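Local coordinates for periplasmic protein (Legionella pneumophila subsp. pneumophila, PDB 4FGQ), which is a calcium-dependent periplasmic cysteine protease, LapG, of the bacterial transglutaminase-like family, at residues Q46-N51 against S142-A147; N55-E60 against E77-G82; D70-P75 against K180-W185. One frame throughout, in Å; residues are numbered along the deposited sequence. Where two conformers were deposited one is given.

Interaction 1. Residues Q46-N51 against S142-A147; sequences QLEKVN and SKILKA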
loop_
_atom_site.group_PDB
_atom_site.type_symbol
_atom_site.label_atom_id
_atom_site.label_comp_id
_atom_site.label_asym_id
_atom_site.label_seq_id
_atom_site.Cartn_x
_atom_site.Cartn_y
_atom_site.Cartn_z
ATOM N N GLN A 46 -5.196 -12.719 -4.391
ATOM C CA GLN A 46 -5.466 -11.298 -4.250
ATOM C C GLN A 46 -4.214 -10.580 -3.779
ATOM O O GLN A 46 -3.858 -9.533 -4.329
ATOM C CB GLN A 46 -6.625 -11.056 -3.275
ATOM C CG GLN A 46 -7.958 -11.644 -3.765
ATOM C CD GLN A 46 -9.045 -11.486 -2.715
ATOM O OE1 GLN A 46 -8.778 -11.615 -1.523
ATOM N NE2 GLN A 46 -10.267 -11.187 -3.153
ATOM N N LEU A 47 -3.550 -11.135 -2.764
ATOM C CA LEU A 47 -2.306 -10.535 -2.258
ATOM C C LEU A 47 -1.232 -10.482 -3.340
ATOM O O LEU A 47 -0.582 -9.439 -3.570
ATOM C CB LEU A 47 -1.788 -11.325 -1.049
ATOM C CG LEU A 47 -2.655 -11.295 0.214
ATOM C CD1 LEU A 47 -2.181 -12.321 1.243
ATOM C CD2 LEU A 47 -2.608 -9.902 0.824
ATOM N N GLU A 48 -1.044 -11.599 -4.019
ATOM C CA GLU A 48 0.009 -11.699 -5.029
ATOM C C GLU A 48 -0.192 -10.742 -6.197
ATOM O O GLU A 48 0.750 -10.081 -6.641
ATOM C CB GLU A 48 0.117 -13.132 -5.536
ATOM C CG GLU A 48 0.738 -14.078 -4.538
ATOM C CD GLU A 48 0.814 -15.495 -5.055
ATOM O OE1 GLU A 48 0.223 -15.780 -6.128
ATOM O OE2 GLU A 48 1.456 -16.330 -4.378
ATOM N N LYS A 49 -1.418 -10.654 -6.683
ATOM C CA LYS A 49 -1.676 -9.847 -7.869
ATOM C C LYS A 49 -1.746 -8.345 -7.573
ATOM O O LYS A 49 -1.315 -7.536 -8.391
ATOM C CB LYS A 49 -2.908 -10.367 -8.625
ATOM C CG LYS A 49 -2.645 -11.722 -9.257
ATOM C CD LYS A 49 -3.830 -12.219 -10.080
ATOM C CE LYS A 49 -3.526 -13.594 -10.674
ATOM N NZ LYS A 49 -4.665 -14.160 -11.463
ATOM N N VAL A 50 -2.245 -7.952 -6.401
ATOM C CA VAL A 50 -2.169 -6.540 -6.036
ATOM C C VAL A 50 -0.701 -6.162 -5.852
ATOM O O VAL A 50 -0.237 -5.104 -6.318
ATOM C CB VAL A 50 -2.981 -6.234 -4.763
ATOM C CG1 VAL A 50 -2.743 -4.778 -4.307
ATOM C CG2 VAL A 50 -4.453 -6.465 -5.042
ATOM N N ASN A 51 0.049 -7.044 -5.203
ATOM C CA ASN A 51 1.481 -6.795 -4.987
ATOM C C ASN A 51 2.228 -6.619 -6.313
ATOM O O ASN A 51 2.926 -5.619 -6.515
ATOM C CB ASN A 51 2.096 -7.935 -4.169
ATOM C CG ASN A 51 3.404 -7.550 -3.509
ATOM O OD1 ASN A 51 3.535 -6.459 -2.933
ATOM N ND2 ASN A 51 4.385 -8.458 -3.578
ATOM N N SER A 142 10.072 -9.001 -4.812
ATOM C CA SER A 142 8.866 -9.461 -5.498
ATOM C C SER A 142 8.122 -10.541 -4.740
ATOM O O SER A 142 6.920 -10.683 -4.903
ATOM C CB SER A 142 9.182 -9.971 -6.899
ATOM O OG SER A 142 9.348 -8.895 -7.810
ATOM N N LYS A 143 8.843 -11.325 -3.949
ATOM C CA LYS A 143 8.206 -12.394 -3.191
ATOM C C LYS A 143 7.480 -11.849 -1.971
ATOM O O LYS A 143 7.940 -10.905 -1.323
ATOM C CB LYS A 143 9.239 -13.416 -2.728
ATOM C CG LYS A 143 9.921 -14.195 -3.848
ATOM C CD LYS A 143 10.915 -15.170 -3.239
ATOM C CE LYS A 143 11.808 -15.805 -4.284
ATOM N NZ LYS A 143 12.957 -16.501 -3.634
ATOM N N ILE A 144 6.340 -12.456 -1.669
ATOM C CA ILE A 144 5.676 -12.231 -0.392
ATOM C C ILE A 144 6.238 -13.265 0.589
ATOM O O ILE A 144 6.076 -14.484 0.408
ATOM C CB ILE A 144 4.148 -12.361 -0.536
ATOM C CG1 ILE A 144 3.621 -11.249 -1.456
ATOM C CG2 ILE A 144 3.466 -12.311 0.837
ATOM C CD1 ILE A 144 2.126 -11.381 -1.791
ATOM N N LEU A 145 6.901 -12.773 1.633
ATOM C CA LEU A 145 7.660 -13.610 2.552
ATOM C C LEU A 145 7.187 -13.360 3.980
ATOM O O LEU A 145 6.771 -12.248 4.311
ATOM C CB LEU A 145 9.161 -13.273 2.453
ATOM C CG LEU A 145 9.822 -13.652 1.123
ATOM C CD1 LEU A 145 11.209 -13.024 0.987
ATOM C CD2 LEU A 145 9.905 -15.165 0.976
ATOM N N LYS A 146 7.274 -14.392 4.812
ATOM C CA LYS A 146 6.943 -14.274 6.227
ATOM C C LYS A 146 7.895 -13.317 6.923
ATOM O O LYS A 146 9.042 -13.152 6.502
ATOM C CB LYS A 146 7.040 -15.642 6.910
ATOM C CG LYS A 146 5.805 -16.512 6.764
ATOM C CD LYS A 146 6.014 -17.902 7.372
ATOM C CE LYS A 146 6.928 -18.774 6.509
ATOM N NZ LYS A 146 8.373 -18.584 6.808
ATOM N N ALA A 147 7.435 -12.704 8.010
ATOM C CA ALA A 147 8.289 -11.789 8.765
ATOM C C ALA A 147 9.634 -12.401 9.177
ATOM O O ALA A 147 10.662 -11.731 9.095
ATOM C CB ALA A 147 7.554 -11.247 9.990
HETATM O O HOH W 1 6.754 -8.363 -1.868
#
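Glu48 and Ile144 bring the two backbones nearest, their CA atoms 7.3 Å apart, where the middle of helix 43-55 passes the loop that leads into the edge strand 145-146. Asn51 and Ser142 form the second point of approach, one helical turn further on. Asn51 N bonds to Leu47 O, so Leu47 and Asn51 lie one turn apart on the helix flank turned to the loop. No hydrogen bond passes directly between the segments.

Ile144 carries the contact. Its CG1 stands anti to the carbonyl carbon (chi1 -65°) and CD1 continues outward to the helix, where it rests beside Leu47 O at 3.8 Å and Leu47 CB at 4.0 Å. The same methyl lies 4.1 Å from Glu48 CG, so the aliphatic part of the glutamate lies against the methyl while its carboxylate turns to Lys44 for a salt bridge. One turn on, Asn51 and Ile144 run antiparallel alongside each other, with the amide ND2 3.6 Å from Ile144 CG1. Asn51 CG, anti to its own backbone N (chi1 -160°), carries the amide toward the isoleucine. The amide then works on two fronts: ND2 donates to a water at 2.9 Å that in turn reaches Lys143 O, and OD1 accepts a hydrogen bond from Lys93. The link between helix and loop is therefore apolar at one end and water-mediated at the other.

Behind Ile144 stand Leu135 and Leu137 of strand 135-137, the antiparallel neighbour of strand 145-146, and Leu137 also touches Asn51. On the helix side Leu47 packs on Leu97 of helix 86-100; helix 43-55 thus packs on that helix as well as on the 142-147 segment at the margin of the six-stranded sheet.

Interaction 2. Residues N55-E60 against E77-G82; sequences NQFNYE and EFIVDG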
loop_
_atom_site.group_PDB
_atom_site.type_symbol
_atom_site.label_atom_id
_atom_site.label_comp_id
_atom_site.label_asym_id
_atom_site.label_seq_id
_atom_site.Cartn_x
_atom_site.Cartn_y
_atom_site.Cartn_z
ATOM N N ASN A 55 3.931 -3.304 -8.077
ATOM C CA ASN A 55 5.397 -3.320 -8.043
ATOM C C ASN A 55 6.059 -2.929 -9.354
ATOM O O ASN A 55 7.262 -2.662 -9.378
ATOM C CB ASN A 55 5.949 -4.648 -7.525
ATOM C CG ASN A 55 5.972 -4.701 -6.021
ATOM O OD1 ASN A 55 5.848 -3.664 -5.362
ATOM N ND2 ASN A 55 6.117 -5.899 -5.459
ATOM N N GLN A 56 5.262 -2.868 -10.420
ATOM C CA GLN A 56 5.713 -2.457 -11.757
ATOM C C GLN A 56 5.820 -0.938 -11.920
ATOM O O GLN A 56 6.327 -0.476 -12.931
ATOM C CB GLN A 56 4.713 -2.940 -12.832
ATOM C CG GLN A 56 3.487 -1.988 -12.946
ATOM C CD GLN A 56 2.563 -2.269 -14.095
ATOM O OE1 GLN A 56 2.944 -2.148 -15.264
ATOM N NE2 GLN A 56 1.320 -2.610 -13.778
ATOM N N PHE A 57 5.298 -0.161 -10.972
ATOM C CA PHE A 57 5.269 1.305 -11.111
ATOM C C PHE A 57 6.633 1.942 -10.782
ATOM O O PHE A 57 7.550 1.261 -10.325
ATOM C CB PHE A 57 4.178 1.910 -10.199
ATOM C CG PHE A 57 2.762 1.753 -10.717
ATOM C CD1 PHE A 57 2.176 0.511 -10.843
ATOM C CD2 PHE A 57 1.997 2.872 -11.005
ATOM C CE1 PHE A 57 0.871 0.378 -11.317
ATOM C CE2 PHE A 57 0.695 2.751 -11.463
ATOM C CZ PHE A 57 0.131 1.493 -11.615
ATOM N N ASN A 58 6.770 3.244 -11.037
ATOM C CA ASN A 58 8.007 3.974 -10.763
ATOM C C ASN A 58 8.273 4.094 -9.266
ATOM O O ASN A 58 7.421 4.578 -8.523
ATOM C CB ASN A 58 7.930 5.382 -11.363
ATOM C CG ASN A 58 8.060 5.380 -12.870
ATOM O OD1 ASN A 58 8.850 4.623 -13.427
ATOM N ND2 ASN A 58 7.293 6.237 -13.539
ATOM N N TYR A 59 9.458 3.674 -8.826
ATOM C CA TYR A 59 9.839 3.754 -7.421
ATOM C C TYR A 59 10.671 5.014 -7.175
ATOM O O TYR A 59 11.753 5.168 -7.742
ATOM C CB TYR A 59 10.646 2.513 -7.055
ATOM C CG TYR A 59 10.993 2.371 -5.593
ATOM C CD1 TYR A 59 12.207 2.850 -5.100
ATOM C CD2 TYR A 59 10.129 1.734 -4.718
ATOM C CE1 TYR A 59 12.532 2.696 -3.752
ATOM C CE2 TYR A 59 10.444 1.573 -3.393
ATOM C CZ TYR A 59 11.646 2.063 -2.916
ATOM O OH TYR A 59 11.940 1.890 -1.589
ATOM N N GLU A 60 10.157 5.907 -6.330
ATOM C CA GLU A 60 10.797 7.195 -6.080
ATOM C C GLU A 60 11.550 7.172 -4.757
ATOM O O GLU A 60 11.144 6.497 -3.808
ATOM C CB GLU A 60 9.731 8.298 -6.052
ATOM C CG GLU A 60 9.002 8.462 -7.377
ATOM C CD GLU A 60 7.829 9.439 -7.321
ATOM O OE1 GLU A 60 7.490 9.932 -6.219
ATOM O OE2 GLU A 60 7.242 9.710 -8.392
ATOM N N GLU A 77 -3.258 9.895 -6.372
ATOM C CA GLU A 77 -2.030 10.629 -6.659
ATOM C C GLU A 77 -0.927 9.695 -7.163
ATOM O O GLU A 77 -0.155 10.056 -8.058
ATOM C CB GLU A 77 -1.558 11.398 -5.422
ATOM C CG GLU A 77 -2.436 12.588 -5.065
ATOM C CD GLU A 77 -2.028 13.224 -3.749
ATOM O OE1 GLU A 77 -2.049 12.517 -2.720
ATOM O OE2 GLU A 77 -1.655 14.415 -3.749
ATOM N N PHE A 78 -0.857 8.506 -6.581
ATOM C CA PHE A 78 0.085 7.479 -7.019
ATOM C C PHE A 78 -0.174 7.145 -8.493
ATOM O O PHE A 78 0.749 7.090 -9.303
ATOM C CB PHE A 78 -0.089 6.230 -6.154
ATOM C CG PHE A 78 0.933 5.144 -6.411
ATOM C CD1 PHE A 78 0.725 4.194 -7.398
ATOM C CD2 PHE A 78 2.073 5.046 -5.626
ATOM C CE1 PHE A 78 1.646 3.175 -7.623
ATOM C CE2 PHE A 78 3.000 4.030 -5.844
ATOM C CZ PHE A 78 2.786 3.096 -6.846
ATOM N N ILE A 79 -1.434 6.919 -8.842
ATOM C CA ILE A 79 -1.781 6.595 -10.230
ATOM C C ILE A 79 -1.466 7.736 -11.206
ATOM O O ILE A 79 -0.890 7.509 -12.280
ATOM C CB ILE A 79 -3.264 6.192 -10.362
ATOM C CG1 ILE A 79 -3.555 4.925 -9.552
ATOM C CG2 ILE A 79 -3.641 5.978 -11.821
ATOM C CD1 ILE A 79 -2.912 3.651 -10.113
ATOM N N VAL A 80 -1.837 8.962 -10.840
ATOM C CA VAL A 80 -1.542 10.124 -11.674
ATOM C C VAL A 80 -0.040 10.281 -11.902
ATOM O O VAL A 80 0.404 10.518 -13.030
ATOM C CB VAL A 80 -2.141 11.418 -11.079
ATOM C CG1 VAL A 80 -1.614 12.645 -11.806
ATOM C CG2 VAL A 80 -3.661 11.376 -11.153
ATOM N N ASP A 81 0.743 10.110 -10.846
ATOM C CA ASP A 81 2.191 10.306 -10.931
ATOM C C ASP A 81 2.910 9.132 -11.588
ATOM O O ASP A 81 4.053 9.274 -12.035
ATOM C CB ASP A 81 2.784 10.524 -9.539
ATOM C CG ASP A 81 2.363 11.843 -8.923
ATOM O OD1 ASP A 81 1.722 12.649 -9.629
ATOM O OD2 ASP A 81 2.694 12.078 -7.741
ATOM N N GLY A 82 2.247 7.981 -11.629
ATOM C CA GLY A 82 2.844 6.776 -12.174
ATOM C C GLY A 82 3.780 6.085 -11.201
ATOM O O GLY A 82 4.617 5.264 -11.605
HETATM O O HOH W 2 6.557 8.357 -12.457
HETATM O O HOH W 3 6.506 8.252 -10.207
#
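Phe57 lays one face of its ring against Phe78, with CE1 of Phe78 3.4 Å from Phe57 CD2. The two rings meet obliquely, their planes at 41° and the centroids 5.2 Å apart. Phe57 CE2 reaches Ile79 CD1 at 4.0 Å, while Gly82 O comes to the ring's edge, 3.6 Å from CD2. That carbonyl also accepts a hydrogen bond from Asn58 N at 3.0 Å, with the donor in the carbonyl plane and an N-H...O angle of 156°.

Beyond this shell, two waters lie among Asn58, Glu60 and Asp81 O, but some of their distances are too short to trust and Asn58 has two conformers, so these links are doubtful in detail. Glu60 and Asp81 both form salt bridges to Lys73, a shared cation that would ease the repulsion between their carboxylates.

Phe78 CG is anti to its backbone N (chi1 -174°), and the ring it carries leans on Phe57 while meeting Phe89 of helix 86-100 edge-to-face. Helix 75-81 ends here in a Schellman motif: Gly82 takes the C-prime place with positive phi, and Gly83 N turns back to Phe78 O. The reversal delivers Gly82 O to Asn58.

Strand 58-59, helix 75-81 and strand 83-84 make a beta-alpha-beta unit, and Asn58 and Glu60 also bond to the backbone of Gly84. Phe78 touches Asp88, a known calcium ligand of this protein, so this ring borders the calcium site, which holds no metal here.

Interaction 3. Residues D70-P75 against K180-W185; sequences DYWKSP and KSLGKW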
loop_
_atom_site.group_PDB
_atom_site.type_symbol
_atom_site.label_atom_id
_atom_site.label_comp_id
_atom_site.label_asym_id
_atom_site.label_seq_id
_atom_site.Cartn_x
_atom_site.Cartn_y
_atom_site.Cartn_z
ATOM N N ASP A 70 8.693 13.238 2.368
ATOM C CA ASP A 70 7.827 13.580 3.497
ATOM C C ASP A 70 6.337 13.472 3.167
ATOM O O ASP A 70 5.528 13.166 4.038
ATOM C CB ASP A 70 8.122 14.981 4.021
ATOM C CG ASP A 70 9.395 15.043 4.829
ATOM O OD1 ASP A 70 10.035 13.994 5.059
ATOM O OD2 ASP A 70 9.746 16.151 5.254
ATOM N N TYR A 71 5.978 13.732 1.914
ATOM C CA TYR A 71 4.574 13.735 1.505
ATOM C C TYR A 71 4.066 12.324 1.234
ATOM O O TYR A 71 4.710 11.555 0.512
ATOM C CB TYR A 71 4.410 14.590 0.247
ATOM C CG TYR A 71 2.979 14.786 -0.203
ATOM C CD1 TYR A 71 2.447 14.042 -1.247
ATOM C CD2 TYR A 71 2.169 15.735 0.406
ATOM C CE1 TYR A 71 1.140 14.231 -1.664
ATOM C CE2 TYR A 71 0.865 15.931 -0.007
ATOM C CZ TYR A 71 0.357 15.175 -1.040
ATOM O OH TYR A 71 -0.941 15.374 -1.446
ATOM N N TRP A 72 2.911 11.983 1.810
ATOM C CA TRP A 72 2.284 10.680 1.571
ATOM C C TRP A 72 1.217 10.809 0.491
ATOM O O TRP A 72 0.296 11.617 0.625
ATOM C CB TRP A 72 1.618 10.144 2.842
ATOM C CG TRP A 72 2.565 9.714 3.925
ATOM C CD1 TRP A 72 3.890 10.030 4.040
ATOM C CD2 TRP A 72 2.252 8.880 5.051
ATOM N NE1 TRP A 72 4.418 9.446 5.174
ATOM C CE2 TRP A 72 3.433 8.730 5.804
ATOM C CE3 TRP A 72 1.084 8.250 5.494
ATOM C CZ2 TRP A 72 3.476 7.978 6.985
ATOM C CZ3 TRP A 72 1.134 7.499 6.659
ATOM C CH2 TRP A 72 2.318 7.373 7.389
ATOM N N LYS A 73 1.326 10.009 -0.569
ATOM C CA LYS A 73 0.389 10.086 -1.690
ATOM C C LYS A 73 -0.854 9.232 -1.487
ATOM O O LYS A 73 -0.755 8.075 -1.079
ATOM C CB LYS A 73 1.062 9.607 -2.982
ATOM C CG LYS A 73 2.289 10.396 -3.401
ATOM C CD LYS A 73 2.751 9.931 -4.796
ATOM C CE LYS A 73 4.111 10.495 -5.153
ATOM N NZ LYS A 73 4.465 10.212 -6.582
ATOM N N SER A 74 -2.020 9.796 -1.798
ATOM C CA SER A 74 -3.241 8.990 -1.901
ATOM C C SER A 74 -3.113 8.078 -3.099
ATOM O O SER A 74 -2.300 8.348 -3.982
ATOM C CB SER A 74 -4.465 9.896 -2.079
ATOM O OG SER A 74 -4.474 10.500 -3.354
ATOM N N PRO A 75 -3.913 6.997 -3.139
ATOM C CA PRO A 75 -3.924 6.091 -4.295
ATOM C C PRO A 75 -4.102 6.825 -5.627
ATOM O O PRO A 75 -3.391 6.528 -6.583
ATOM C CB PRO A 75 -5.134 5.198 -4.011
ATOM C CG PRO A 75 -5.151 5.111 -2.497
ATOM C CD PRO A 75 -4.715 6.467 -2.018
ATOM N N LYS A 180 -5.508 8.538 13.175
ATOM C CA LYS A 180 -5.532 9.965 12.860
ATOM C C LYS A 180 -4.543 10.800 13.689
ATOM O O LYS A 180 -4.392 11.999 13.450
ATOM C CB LYS A 180 -6.945 10.515 12.994
ATOM N N SER A 181 -3.880 10.171 14.661
ATOM C CA SER A 181 -2.811 10.827 15.416
ATOM C C SER A 181 -1.568 10.895 14.534
ATOM O O SER A 181 -0.599 11.593 14.838
ATOM C CB SER A 181 -2.503 10.061 16.704
ATOM O OG SER A 181 -3.688 9.775 17.429
ATOM N N LEU A 182 -1.621 10.138 13.443
ATOM C CA LEU A 182 -0.636 10.182 12.377
ATOM C C LEU A 182 -1.135 11.245 11.396
ATOM O O LEU A 182 -2.018 10.983 10.575
ATOM C CB LEU A 182 -0.577 8.805 11.706
ATOM C CG LEU A 182 0.681 8.169 11.116
ATOM C CD1 LEU A 182 1.836 8.241 12.084
ATOM C CD2 LEU A 182 0.383 6.713 10.764
ATOM N N GLY A 183 -0.583 12.453 11.506
ATOM C CA GLY A 183 -1.079 13.615 10.781
ATOM C C GLY A 183 -1.209 13.484 9.273
ATOM O O GLY A 183 -2.230 13.881 8.704
ATOM N N LYS A 184 -0.184 12.936 8.624
ATOM C CA LYS A 184 -0.181 12.808 7.168
ATOM C C LYS A 184 -1.219 11.814 6.706
ATOM O O LYS A 184 -1.754 11.934 5.609
ATOM C CB LYS A 184 1.174 12.321 6.670
ATOM C CG LYS A 184 2.322 13.246 6.949
ATOM C CD LYS A 184 3.609 12.457 6.878
ATOM C CE LYS A 184 4.783 13.373 7.007
ATOM N NZ LYS A 184 6.075 12.639 6.905
ATOM N N TRP A 185 -1.460 10.813 7.544
ATOM C CA TRP A 185 -2.396 9.742 7.243
ATOM C C TRP A 185 -3.813 10.277 7.375
ATOM O O TRP A 185 -4.662 10.026 6.526
ATOM C CB TRP A 185 -2.153 8.574 8.204
ATOM C CG TRP A 185 -3.039 7.369 8.025
ATOM C CD1 TRP A 185 -3.842 6.808 8.969
ATOM C CD2 TRP A 185 -3.181 6.559 6.845
ATOM N NE1 TRP A 185 -4.487 5.705 8.454
ATOM C CE2 TRP A 185 -4.102 5.534 7.150
ATOM C CE3 TRP A 185 -2.631 6.611 5.562
ATOM C CZ2 TRP A 185 -4.478 4.561 6.220
ATOM C CZ3 TRP A 185 -3.006 5.649 4.637
ATOM C CH2 TRP A 185 -3.920 4.637 4.971
HETATM O O HOH W 4 7.445 10.317 4.792
#
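Trp72 packs on the first turn of helix 183-192, with Lys184 over one face of the indole and Leu182 and Trp185 at its six-membered ring. Lys184 crosses the indole at about a right angle, its CD 3.7 Å from the centroid of the five-membered ring and 19° off the normal, a CH-pi contact over the face. The far end of the indole is close-packed too: CH2 meets Leu182 CD2 at 3.9 Å and CZ3 meets Trp185 CB at 3.8 Å. Leu188, Ile91 and Tyr157 also touch Trp72, enclosing it in the core.

The other end of the lysine is looser. Extended beyond CG, its chain brings NZ to Asp70 O at 3.0 Å, a weak hydrogen bond, while Asp70 OD1 stays 4.6 Å from NZ, beyond a salt bridge. A water at the indole edge accepts from Trp72 NE1 at 3.2 Å and more weakly from Lys184 NZ.

The lysine thus gives its methylenes to the aromatic face and its ammonium to the polar side. With Tyr71 a calcium ligand and Trp72 beside Glu87, the contact ties the C-terminal helix to the calcium-binding loop chiefly by packing, helped only lightly by charge.

In the fold
Interactions 2 and 3 touch directly and flank the calcium-binding residues. Tyr71 OH lies 2.6 Å from Glu77 OE2, a probable hydrogen bond, and Lys73 NZ makes a salt bridge to Asp81 OD2 at 2.8 Å; the centres of the two contacts are 16 Å apart. Both border one site, without calcium in this model: the side chain of Phe78 comes within about 4 Å of that of Asp88 and that of Trp72 within about 3 Å of that of Glu87 (nearest atoms), and Tyr71 is itself a ligand. Interaction 1 is remote, about 23 Å from interaction 3 between centres and across the middle of the chain. Helix 43-55 is followed two residues later by strand 58-59, connecting interaction 1 to interaction 2, 18 Å away between centres.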